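Local coordinates for protein succinate-semialdehyde dehydrogenase (Streptococcus pyogenes MGAS1882, PDB 4OGD) that probably oxidises succinic semialdehyde to succinate and binds NADP+ as cofactor in a Rossmann-type domain, at residues Gln120-Ile125 and Arg199-Cys204; Gln193-Lys198 and Asn222-Thr227. All coordinates share one frame; numbering follows the deposited sequence.

Contact 1: Gln120-Ile125 and Arg199-Cys204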
# COMPACT_ATOMS: atom_id res chain seq x y z
N GLN A 120 12.21 -1.16 -9.75
CA GLN A 120 12.07 -2.19 -10.77
C GLN A 120 10.63 -2.61 -10.97
O GLN A 120 9.79 -2.47 -10.06
CB GLN A 120 12.92 -3.41 -10.38
CG GLN A 120 14.41 -3.09 -10.30
CD GLN A 120 15.25 -4.30 -10.02
OE1 GLN A 120 15.02 -5.02 -9.05
NE2 GLN A 120 16.23 -4.57 -10.89
N SER A 121 10.32 -3.13 -12.15
CA SER A 121 9.01 -3.70 -12.40
C SER A 121 8.80 -4.94 -11.53
O SER A 121 9.76 -5.54 -11.05
CB SER A 121 8.85 -4.09 -13.87
OG SER A 121 9.80 -5.08 -14.21
N THR A 122 7.54 -5.30 -11.34
CA THR A 122 7.19 -6.46 -10.53
C THR A 122 6.40 -7.52 -11.27
O THR A 122 6.53 -8.71 -10.96
CB THR A 122 6.43 -6.03 -9.26
OG1 THR A 122 5.34 -5.17 -9.60
CG2 THR A 122 7.37 -5.29 -8.33
N GLY A 123 5.58 -7.13 -12.24
CA GLY A 123 4.76 -8.10 -12.94
C GLY A 123 3.50 -7.55 -13.56
O GLY A 123 3.46 -6.38 -13.95
N VAL A 124 2.47 -8.38 -13.66
CA VAL A 124 1.21 -7.98 -14.29
C VAL A 124 0.32 -7.29 -13.26
O VAL A 124 0.13 -7.79 -12.14
CB VAL A 124 0.46 -9.19 -14.90
CG1 VAL A 124 -0.81 -8.73 -15.62
CG2 VAL A 124 1.39 -9.94 -15.85
N ILE A 125 -0.22 -6.13 -13.63
CA ILE A 125 -1.09 -5.37 -12.74
C ILE A 125 -2.52 -5.43 -13.25
O ILE A 125 -2.78 -5.17 -14.43
CB ILE A 125 -0.64 -3.89 -12.67
CG1 ILE A 125 0.80 -3.79 -12.17
CG2 ILE A 125 -1.59 -3.08 -11.80
CD1 ILE A 125 1.00 -4.40 -10.79
N ARG A 199 0.82 -14.68 -11.53
CA ARG A 199 1.43 -13.78 -12.50
C ARG A 199 0.99 -12.34 -12.23
O ARG A 199 1.65 -11.40 -12.65
CB ARG A 199 1.06 -14.19 -13.92
CG ARG A 199 1.72 -15.50 -14.35
CD ARG A 199 1.08 -16.10 -15.60
NE ARG A 199 -0.29 -16.56 -15.34
CZ ARG A 199 -0.98 -17.37 -16.14
NH1 ARG A 199 -0.43 -17.83 -17.26
NH2 ARG A 199 -2.21 -17.73 -15.81
N VAL A 200 -0.11 -12.19 -11.51
CA VAL A 200 -0.64 -10.88 -11.15
C VAL A 200 -0.09 -10.45 -9.79
O VAL A 200 -0.17 -11.19 -8.80
CB VAL A 200 -2.18 -10.89 -11.18
CG1 VAL A 200 -2.74 -9.58 -10.67
CG2 VAL A 200 -2.65 -11.17 -12.61
N VAL A 201 0.49 -9.25 -9.74
CA VAL A 201 1.28 -8.84 -8.58
C VAL A 201 0.78 -7.59 -7.89
O VAL A 201 1.42 -7.07 -6.97
CB VAL A 201 2.76 -8.63 -8.97
CG1 VAL A 201 3.33 -9.89 -9.62
CG2 VAL A 201 2.91 -7.43 -9.91
N GLY A 202 -0.37 -7.09 -8.32
CA GLY A 202 -0.91 -5.87 -7.75
C GLY A 202 -2.25 -5.57 -8.36
O GLY A 202 -2.53 -5.96 -9.50
N VAL A 203 -3.09 -4.89 -7.59
CA VAL A 203 -4.40 -4.47 -8.09
C VAL A 203 -4.61 -2.99 -7.77
O VAL A 203 -4.51 -2.58 -6.62
CB VAL A 203 -5.55 -5.29 -7.47
CG1 VAL A 203 -6.86 -4.89 -8.10
CG2 VAL A 203 -5.30 -6.80 -7.63
N CYS A 204 -4.89 -2.19 -8.79
CA CYS A 204 -5.26 -0.80 -8.55
C CYS A 204 -6.71 -0.62 -8.93
O CYS A 204 -7.13 -1.01 -10.03
CB CYS A 204 -4.36 0.18 -9.32
SG CYS A 204 -4.19 -0.17 -11.09
O HOH W 1 3.74 -5.26 -7.01

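Contact 2: Gln193-Lys198 and Asn222-Thr227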
# COMPACT_ATOMS: atom_id res chain seq x y z
N GLN A 193 -10.28 -14.91 -9.98
CA GLN A 193 -9.23 -15.78 -10.48
C GLN A 193 -8.00 -14.98 -10.89
O GLN A 193 -6.87 -15.41 -10.65
CB GLN A 193 -9.73 -16.58 -11.68
CG GLN A 193 -10.84 -17.57 -11.36
CD GLN A 193 -11.41 -18.20 -12.62
OE1 GLN A 193 -12.55 -17.96 -13.00
NE2 GLN A 193 -10.59 -19.02 -13.29
N VAL A 194 -8.22 -13.83 -11.51
CA VAL A 194 -7.11 -12.96 -11.91
C VAL A 194 -6.32 -12.53 -10.68
O VAL A 194 -5.09 -12.58 -10.66
CB VAL A 194 -7.60 -11.74 -12.73
CG1 VAL A 194 -6.46 -10.75 -12.97
CG2 VAL A 194 -8.18 -12.20 -14.08
N ILE A 195 -7.03 -12.14 -9.62
CA ILE A 195 -6.37 -11.67 -8.40
C ILE A 195 -5.57 -12.79 -7.73
O ILE A 195 -4.51 -12.54 -7.15
CB ILE A 195 -7.40 -11.06 -7.44
CG1 ILE A 195 -8.06 -9.84 -8.09
CG2 ILE A 195 -6.73 -10.63 -6.12
CD1 ILE A 195 -9.16 -9.17 -7.26
N ALA A 196 -6.07 -14.02 -7.84
CA ALA A 196 -5.40 -15.16 -7.23
C ALA A 196 -4.27 -15.72 -8.09
O ALA A 196 -3.55 -16.63 -7.66
CB ALA A 196 -6.41 -16.25 -6.91
N ASP A 197 -4.11 -15.21 -9.30
CA ASP A 197 -3.13 -15.76 -10.22
C ASP A 197 -1.75 -15.23 -9.85
O ASP A 197 -1.58 -14.03 -9.66
CB ASP A 197 -3.47 -15.37 -11.66
CG ASP A 197 -2.63 -16.12 -12.68
OD1 ASP A 197 -1.47 -15.73 -12.90
OD2 ASP A 197 -3.14 -17.10 -13.25
N LYS A 198 -0.76 -16.11 -9.77
CA LYS A 198 0.57 -15.69 -9.31
C LYS A 198 1.30 -14.77 -10.29
O LYS A 198 2.29 -14.14 -9.92
CB LYS A 198 1.44 -16.89 -8.94
CG LYS A 198 1.81 -17.78 -10.10
CD LYS A 198 2.58 -18.98 -9.58
CE LYS A 198 3.22 -19.77 -10.70
NZ LYS A 198 4.08 -20.84 -10.12
N ASN A 222 -4.91 -13.06 -1.11
CA ASN A 222 -3.87 -13.54 -2.02
C ASN A 222 -2.55 -12.79 -1.90
O ASN A 222 -1.66 -12.95 -2.74
CB ASN A 222 -4.38 -13.49 -3.46
CG ASN A 222 -5.49 -14.50 -3.71
OD1 ASN A 222 -5.24 -15.70 -3.78
ND2 ASN A 222 -6.73 -14.02 -3.81
N LEU A 223 -2.42 -11.99 -0.84
CA LEU A 223 -1.20 -11.24 -0.55
C LEU A 223 -0.84 -10.25 -1.65
O LEU A 223 0.34 -9.96 -1.84
CB LEU A 223 -0.02 -12.19 -0.29
CG LEU A 223 -0.26 -13.26 0.77
CD1 LEU A 223 0.92 -14.22 0.82
CD2 LEU A 223 -0.48 -12.62 2.13
N LYS A 224 -1.84 -9.73 -2.35
CA LYS A 224 -1.58 -8.76 -3.42
C LYS A 224 -1.71 -7.32 -2.93
O LYS A 224 -2.69 -6.96 -2.28
CB LYS A 224 -2.52 -9.00 -4.61
CG LYS A 224 -2.46 -10.41 -5.18
CD LYS A 224 -1.06 -10.73 -5.69
CE LYS A 224 -0.86 -12.24 -5.91
NZ LYS A 224 -1.61 -12.79 -7.08
N LYS A 225 -0.71 -6.50 -3.25
CA LYS A 225 -0.73 -5.06 -2.93
C LYS A 225 -1.86 -4.37 -3.68
O LYS A 225 -2.17 -4.72 -4.83
CB LYS A 225 0.61 -4.44 -3.33
CG LYS A 225 0.88 -3.04 -2.79
CD LYS A 225 2.22 -2.54 -3.31
CE LYS A 225 2.73 -1.38 -2.48
NZ LYS A 225 4.10 -0.96 -2.91
N THR A 226 -2.49 -3.39 -3.03
CA THR A 226 -3.53 -2.60 -3.68
C THR A 226 -3.32 -1.11 -3.51
O THR A 226 -2.65 -0.67 -2.57
CB THR A 226 -4.92 -2.89 -3.11
OG1 THR A 226 -4.88 -2.77 -1.68
CG2 THR A 226 -5.38 -4.29 -3.49
N THR A 227 -3.91 -0.35 -4.43
CA THR A 227 -4.24 1.05 -4.17
C THR A 227 -5.73 1.18 -4.43
O THR A 227 -6.28 0.49 -5.30
CB THR A 227 -3.49 2.01 -5.10
OG1 THR A 227 -3.76 1.67 -6.47
CG2 THR A 227 -1.99 1.95 -4.83
O HOH W 2 -1.11 -15.54 -6.44

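Contact 1: Gln120-Ile125 and Arg199-Cys204
Val124 and Val200 pair in parallel register where strands 124-128 and 200-206 begin, held by two backbone hydrogen bonds around Val124. Its N donates to Arg199 O at a long 3.3 Å, and its O takes the N-H of Val201 at 2.8 Å, nearly straight at 168°. Val200 CA adds a CH...O contact to Val124 O.

Side-chain packing centres on the two branches of Val201. CG2, between the backbone N and the carbonyl carbon, makes a close methyl-to-hydroxyl contact with Thr122 OG1 at 3.3 Å and an apolar one with Ile125 CD1 at 3.7 Å; the Ile125 side chain crosses that of Val201 at about a right angle. CG1 packs directly on the backbone of Gly123, 4.0 Å from its CA. Farther along, Ile125 CG2 meets Cys204 SG at 4.0 Å.

One water donates to both Thr122 OG1 and Val201 O, bridging the loop before strand 124-128 to strand 200-206, while the Thr122 hydroxyl is also hydrogen-bonded to Phe446 O.

Within the sheet of the Rossmann-type domain, strand 152-155 flanks 124-128 on its other side and strand 225-229 flanks 200-206. Helix 22-41 covers Val124 through Ala32, and Arg199 forms salt bridges with Glu30 of that helix and with Asp197.

Contact 2: Gln193-Lys198 and Asn222-Thr227
The Lys224 ammonium group reaches the C-terminal end of helix 188-196 and is held there by main-chain oxygens, with no carboxylate of the two segments in contact. NZ donates to Ile195 O at 2.9 Å, approaching with a C=O...N angle of 148° and tilted 29° from the carbonyl plane. A second bond, to Asp197 O at 2.9 Å, is weak. NZ also donates to a water that in turn donates to Ala196 O, so the carbonyls of three successive residues are tied to one nitrogen, two directly and one through solvent. Val200 O, on the adjoining strand, is a further partner of NZ.

The lysine chain is bent to get there. It turns at chi2, which places CD, and again at chi4 (71°), which places NZ, while CG rests 3.6 Å from Ile195 O, so the aliphatic part lies against the same carbonyl that the ammonium grips.

Beside it, the flat amide of Asn222 packs on Ala196: OD1 is 3.4 Å from Ala196 CB and CG is 3.6 Å from Ala196 CA. The amide nitrogen ND2 is hydrogen-bonded to Glu218 O in the preceding helix, which helps fix the amide's rotation. Leu223, with positive phi, is the C-prime residue of the Schellman motif that ends helix 209-221.

Asp197 OD1 stays 6.5 Å from Lys224 NZ, and Asp197 OD2 is engaged by Arg199 in a salt bridge. A positive charge among carbonyls at a helix C-terminus would be expected to be favourable, and the setting probably stabilises protonated Lys224.

Overall arrangement
The centres of contacts 1 and 2 lie about 9 Å apart, on the same side of the chain's centre. Their segments alternate along the chain: 120-125, 193-198, 199-204, then 222-227. Helix 188-196 runs directly into strand 200-206, and helix 209-221 then leads to strand 225-229, giving a beta-alpha-beta crossover between neighbouring parallel strands. Contact 1 joins strands 124-128 and 200-206 of this sheet; contact 2 ties the end of the helix before strand 200-206 to the turn before strand 225-229. The two meet again through Val203 N and Lys225 O, 2.9 Å apart. Both thus lie at the beginnings of neighbouring strands of the Rossmann-type sheet characteristic of aldehyde dehydrogenases.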